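Local coordinates for arginyl-trna synthetase (Thermus thermophilus, PDB 1IQ0), which probably attaches L-arginine to its cognate tRNA at the expense of ATP, as a class I arginyl-tRNA synthetase, at residues P102-V107 / G140-V145; G272-D277 / V291-N296. One frame throughout, in Å; residues are numbered along the deposited sequence.

Contact 1 of 2, residues P102-V107 / G140-V145; sequences PGVVLV and GREVLV
E142 O takes the amide of V105, with N and O 2.8 Å apart, and the CA-H group of V104 leans on the same oxygen. The parallel pairing then runs forward: L144 N reaches V105 O at 3.2 Å, and V107 N closes on L144 O at 2.8 Å. Strands 104-108 and 141-149, linked by helix 120-138, make a beta-alpha-beta unit in the Rossmann-like catalytic domain of a class I synthetase. V105, V107, V143 and V145 share the face turned to that helix, where V105 and V143 rest on L136 and V145 on A133. On the face of L106 and L144, L106 CD1 lies 3.7 Å from L144 CB, while L144 CD1 meets V104 CG1.

R141 lies at the start of the pairing, beside the corner at G103. Its CG is anti to the carbonyl carbon (chi1 -55°), the chain bends again at chi2 and chi3, and one face of the guanidinium lies against V105, whose CG2 sits 3.3 Å above the plane, toward the rim. NH1 forms a salt bridge with E348. NE donates to a water that also binds G103 O and E142 N, and NH2 to a second water held by P102 O. An alanine here would probably leave E348 without its cationic mate, these waters less firmly placed and V105 CG2 without its flat cover. E142, extended throughout, lays CD 3.8 Å from V104 CG2 and offers OE2 to G103 N in a weak bond.

Direct amide bonds thus serve the regular strands, whereas at the corner by G103, whose positive phi (111°) would jam a CB against the carbonyl of P102, two waters link P102 O and G103 O to the guanidinium of R141, which reaches these carbonyls only through water.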
# COMPACT_ATOMS: atom_id res chain seq x y z
N PRO A 102 -19.42 -3.48 3.11
CA PRO A 102 -19.08 -4.76 3.75
C PRO A 102 -18.25 -5.67 2.85
O PRO A 102 -18.22 -5.49 1.63
CB PRO A 102 -20.45 -5.35 4.07
CG PRO A 102 -21.30 -4.14 4.28
CD PRO A 102 -20.87 -3.26 3.14
N GLY A 103 -17.57 -6.64 3.46
CA GLY A 103 -16.75 -7.56 2.69
C GLY A 103 -15.28 -7.35 2.97
O GLY A 103 -14.69 -6.36 2.54
N VAL A 104 -14.68 -8.28 3.71
CA VAL A 104 -13.28 -8.19 4.06
C VAL A 104 -12.30 -8.25 2.90
O VAL A 104 -12.43 -9.07 1.99
CB VAL A 104 -12.89 -9.30 5.07
CG1 VAL A 104 -11.38 -9.33 5.27
CG2 VAL A 104 -13.60 -9.06 6.41
N VAL A 105 -11.33 -7.34 2.93
CA VAL A 105 -10.25 -7.30 1.95
C VAL A 105 -9.06 -7.62 2.85
O VAL A 105 -8.71 -6.83 3.72
CB VAL A 105 -10.08 -5.91 1.31
CG1 VAL A 105 -8.82 -5.89 0.46
CG2 VAL A 105 -11.29 -5.57 0.44
N LEU A 106 -8.47 -8.79 2.68
CA LEU A 106 -7.35 -9.20 3.52
C LEU A 106 -6.01 -8.89 2.88
O LEU A 106 -5.67 -9.44 1.83
CB LEU A 106 -7.46 -10.70 3.81
CG LEU A 106 -6.50 -11.29 4.85
CD1 LEU A 106 -6.74 -10.62 6.21
CD2 LEU A 106 -6.74 -12.78 4.94
N VAL A 107 -5.26 -8.00 3.52
CA VAL A 107 -3.96 -7.63 3.01
C VAL A 107 -2.85 -8.31 3.79
O VAL A 107 -2.77 -8.19 5.01
CB VAL A 107 -3.74 -6.10 3.11
CG1 VAL A 107 -2.37 -5.72 2.54
CG2 VAL A 107 -4.85 -5.37 2.35
N GLY A 140 -13.42 3.14 1.89
CA GLY A 140 -14.65 2.45 2.23
C GLY A 140 -14.60 0.95 2.45
O GLY A 140 -15.60 0.37 2.88
N ARG A 141 -13.48 0.31 2.15
CA ARG A 141 -13.38 -1.14 2.32
C ARG A 141 -13.10 -1.58 3.75
O ARG A 141 -12.45 -0.87 4.52
CB ARG A 141 -12.29 -1.71 1.40
CG ARG A 141 -12.45 -1.34 -0.08
CD ARG A 141 -13.86 -1.63 -0.58
NE ARG A 141 -14.20 -3.05 -0.55
CZ ARG A 141 -13.76 -3.95 -1.42
NH1 ARG A 141 -12.95 -3.59 -2.40
NH2 ARG A 141 -14.14 -5.22 -1.32
N GLU A 142 -13.63 -2.76 4.09
CA GLU A 142 -13.42 -3.34 5.41
C GLU A 142 -12.09 -4.08 5.24
O GLU A 142 -12.02 -5.10 4.54
CB GLU A 142 -14.54 -4.33 5.76
CG GLU A 142 -14.38 -4.95 7.14
CD GLU A 142 -15.48 -5.92 7.48
OE1 GLU A 142 -15.47 -6.46 8.61
OE2 GLU A 142 -16.36 -6.16 6.63
N VAL A 143 -11.05 -3.56 5.87
CA VAL A 143 -9.70 -4.10 5.73
C VAL A 143 -9.09 -4.75 6.96
O VAL A 143 -9.25 -4.28 8.08
CB VAL A 143 -8.74 -2.97 5.25
CG1 VAL A 143 -7.32 -3.49 5.12
CG2 VAL A 143 -9.24 -2.40 3.93
N LEU A 144 -8.36 -5.84 6.72
CA LEU A 144 -7.66 -6.56 7.77
C LEU A 144 -6.26 -6.84 7.27
O LEU A 144 -6.07 -7.27 6.13
CB LEU A 144 -8.37 -7.87 8.12
CG LEU A 144 -9.70 -7.76 8.87
CD1 LEU A 144 -10.24 -9.18 9.11
CD2 LEU A 144 -9.51 -7.03 10.19
N VAL A 145 -5.26 -6.58 8.11
CA VAL A 145 -3.87 -6.80 7.75
C VAL A 145 -3.33 -8.05 8.46
O VAL A 145 -3.38 -8.16 9.69
CB VAL A 145 -3.02 -5.56 8.12
CG1 VAL A 145 -1.53 -5.86 7.96
CG2 VAL A 145 -3.41 -4.39 7.23
O HOH W 1 -16.68 -5.87 -0.36
O HOH W 2 -15.22 -3.86 2.08

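Contact 2 of 2, residues G272-D277 / V291-N296; sequences GALVMD and VLLRSN
A classic beta bulge lets L292 and L293 both face L274 where strand 274-277 of a small antiparallel sheet meets the chain leaving strand 289-291. L274 O accepts two amides, L292 N at 2.8 Å and L293 N at 3.2 Å, the latter in the carbonyl plane on a lone pair. L274 N returns a bond to L293 O, and the pairing shifts by one residue before V275 comes opposite V291.

The tight part is leucine-rich. L274 and L293 stand on the same face with their CB atoms 3.7 Å apart, and L274 CD2 reaches both L293 CD1 and L292 CD1. L292 holds CG anti to its carbonyl carbon (chi1 -62°), and its CD2 lies 4.1 Å from M276 CE. Helices 248-256 and 301-312 cover this cluster: L256 and I306 each touch both M276 and L292.

Toward G272 and S295 the contact thins out and meets solvent. R294 directs its CB away from the 272-277 segment, and G272 C lies 4.0 Å from S295 CB. Here the two segments are bridged by a water, which gives a bond of 3.1 Å to G272 O and a weak one to R294 O. Between the two regions, A273 CB lies 3.3 Å from L293 O.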
# COMPACT_ATOMS: atom_id res chain seq x y z
N GLY A 272 2.84 -41.31 -9.66
CA GLY A 272 2.89 -41.33 -8.20
C GLY A 272 2.66 -39.97 -7.55
O GLY A 272 2.32 -39.90 -6.37
N ALA A 273 2.85 -38.90 -8.32
CA ALA A 273 2.66 -37.54 -7.80
C ALA A 273 1.22 -37.08 -7.96
O ALA A 273 0.52 -37.52 -8.87
CB ALA A 273 3.60 -36.58 -8.53
N LEU A 274 0.77 -36.21 -7.06
CA LEU A 274 -0.59 -35.67 -7.16
C LEU A 274 -0.44 -34.35 -7.89
O LEU A 274 0.29 -33.46 -7.45
CB LEU A 274 -1.21 -35.43 -5.78
CG LEU A 274 -2.62 -34.82 -5.83
CD1 LEU A 274 -3.56 -35.82 -6.49
CD2 LEU A 274 -3.11 -34.47 -4.43
N VAL A 275 -1.14 -34.22 -9.01
CA VAL A 275 -1.03 -33.01 -9.80
C VAL A 275 -2.38 -32.35 -10.08
O VAL A 275 -3.43 -33.00 -10.05
CB VAL A 275 -0.32 -33.33 -11.14
CG1 VAL A 275 -1.14 -34.33 -11.93
CG2 VAL A 275 -0.11 -32.06 -11.93
N MET A 276 -2.32 -31.05 -10.34
CA MET A 276 -3.51 -30.26 -10.65
C MET A 276 -3.38 -29.77 -12.09
O MET A 276 -2.42 -29.08 -12.44
CB MET A 276 -3.61 -29.05 -9.72
CG MET A 276 -4.86 -28.21 -9.94
SD MET A 276 -4.85 -26.65 -9.04
CE MET A 276 -5.10 -27.24 -7.38
N ASP A 277 -4.34 -30.14 -12.93
CA ASP A 277 -4.33 -29.71 -14.33
C ASP A 277 -5.05 -28.37 -14.42
O ASP A 277 -6.27 -28.30 -14.32
CB ASP A 277 -5.05 -30.75 -15.21
CG ASP A 277 -5.10 -30.35 -16.68
OD1 ASP A 277 -5.82 -31.02 -17.45
OD2 ASP A 277 -4.43 -29.37 -17.07
N VAL A 291 2.33 -29.37 -9.43
CA VAL A 291 2.45 -30.53 -8.55
C VAL A 291 2.01 -30.13 -7.14
O VAL A 291 2.46 -29.12 -6.62
CB VAL A 291 3.90 -31.05 -8.50
CG1 VAL A 291 3.99 -32.25 -7.57
CG2 VAL A 291 4.37 -31.42 -9.90
N LEU A 292 1.12 -30.93 -6.55
CA LEU A 292 0.65 -30.67 -5.19
C LEU A 292 1.45 -31.56 -4.25
O LEU A 292 2.00 -31.09 -3.25
CB LEU A 292 -0.86 -30.97 -5.08
CG LEU A 292 -1.80 -30.12 -5.95
CD1 LEU A 292 -3.24 -30.60 -5.79
CD2 LEU A 292 -1.70 -28.66 -5.55
N LEU A 293 1.51 -32.85 -4.57
CA LEU A 293 2.27 -33.83 -3.78
C LEU A 293 3.27 -34.53 -4.69
O LEU A 293 2.90 -35.06 -5.73
CB LEU A 293 1.34 -34.89 -3.17
CG LEU A 293 0.40 -34.49 -2.03
CD1 LEU A 293 -0.42 -35.69 -1.59
CD2 LEU A 293 1.20 -33.95 -0.87
N ARG A 294 4.55 -34.51 -4.31
CA ARG A 294 5.56 -35.19 -5.11
C ARG A 294 5.35 -36.69 -4.89
O ARG A 294 4.67 -37.08 -3.94
CB ARG A 294 6.97 -34.79 -4.66
CG ARG A 294 7.23 -33.28 -4.72
CD ARG A 294 8.70 -32.95 -4.57
NE ARG A 294 8.95 -31.51 -4.46
CZ ARG A 294 8.64 -30.78 -3.39
NH1 ARG A 294 8.07 -31.34 -2.34
NH2 ARG A 294 8.90 -29.47 -3.38
N SER A 295 5.90 -37.51 -5.77
CA SER A 295 5.74 -38.96 -5.67
C SER A 295 6.14 -39.53 -4.31
O SER A 295 5.54 -40.50 -3.85
CB SER A 295 6.54 -39.67 -6.77
OG SER A 295 7.90 -39.25 -6.77
N ASN A 296 7.14 -38.92 -3.67
CA ASN A 296 7.59 -39.39 -2.37
C ASN A 296 6.60 -39.04 -1.25
O ASN A 296 6.80 -39.43 -0.09
CB ASN A 296 8.97 -38.82 -2.04
CG ASN A 296 8.97 -37.31 -1.92
OD1 ASN A 296 10.02 -36.69 -1.71
ND2 ASN A 296 7.80 -36.70 -2.06
O HOH W 3 1.70 -38.84 -3.52

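How the contacts relate
Contacts 1 and 2 both fall in the catalytic domain but in separate beta-sheets, their centres about 34 Å apart and their nearest atoms about 19 Å apart. Contact 1 joins neighbouring strands in the middle of the large mixed sheet, its centre about 13 Å from that of the chain; contact 2 belongs to a small antiparallel sheet, and its centre lies about 35 Å from it. Parallel pairing through a helical crossover contrasts with a short antiparallel pairing interrupted by a bulge. Valines dominate the first, with R141 near its start paired to E348 outside it; leucines and a methionine fill the second. Both are partly buried, but contact 2 has more exposed residues and lies nearer the surface.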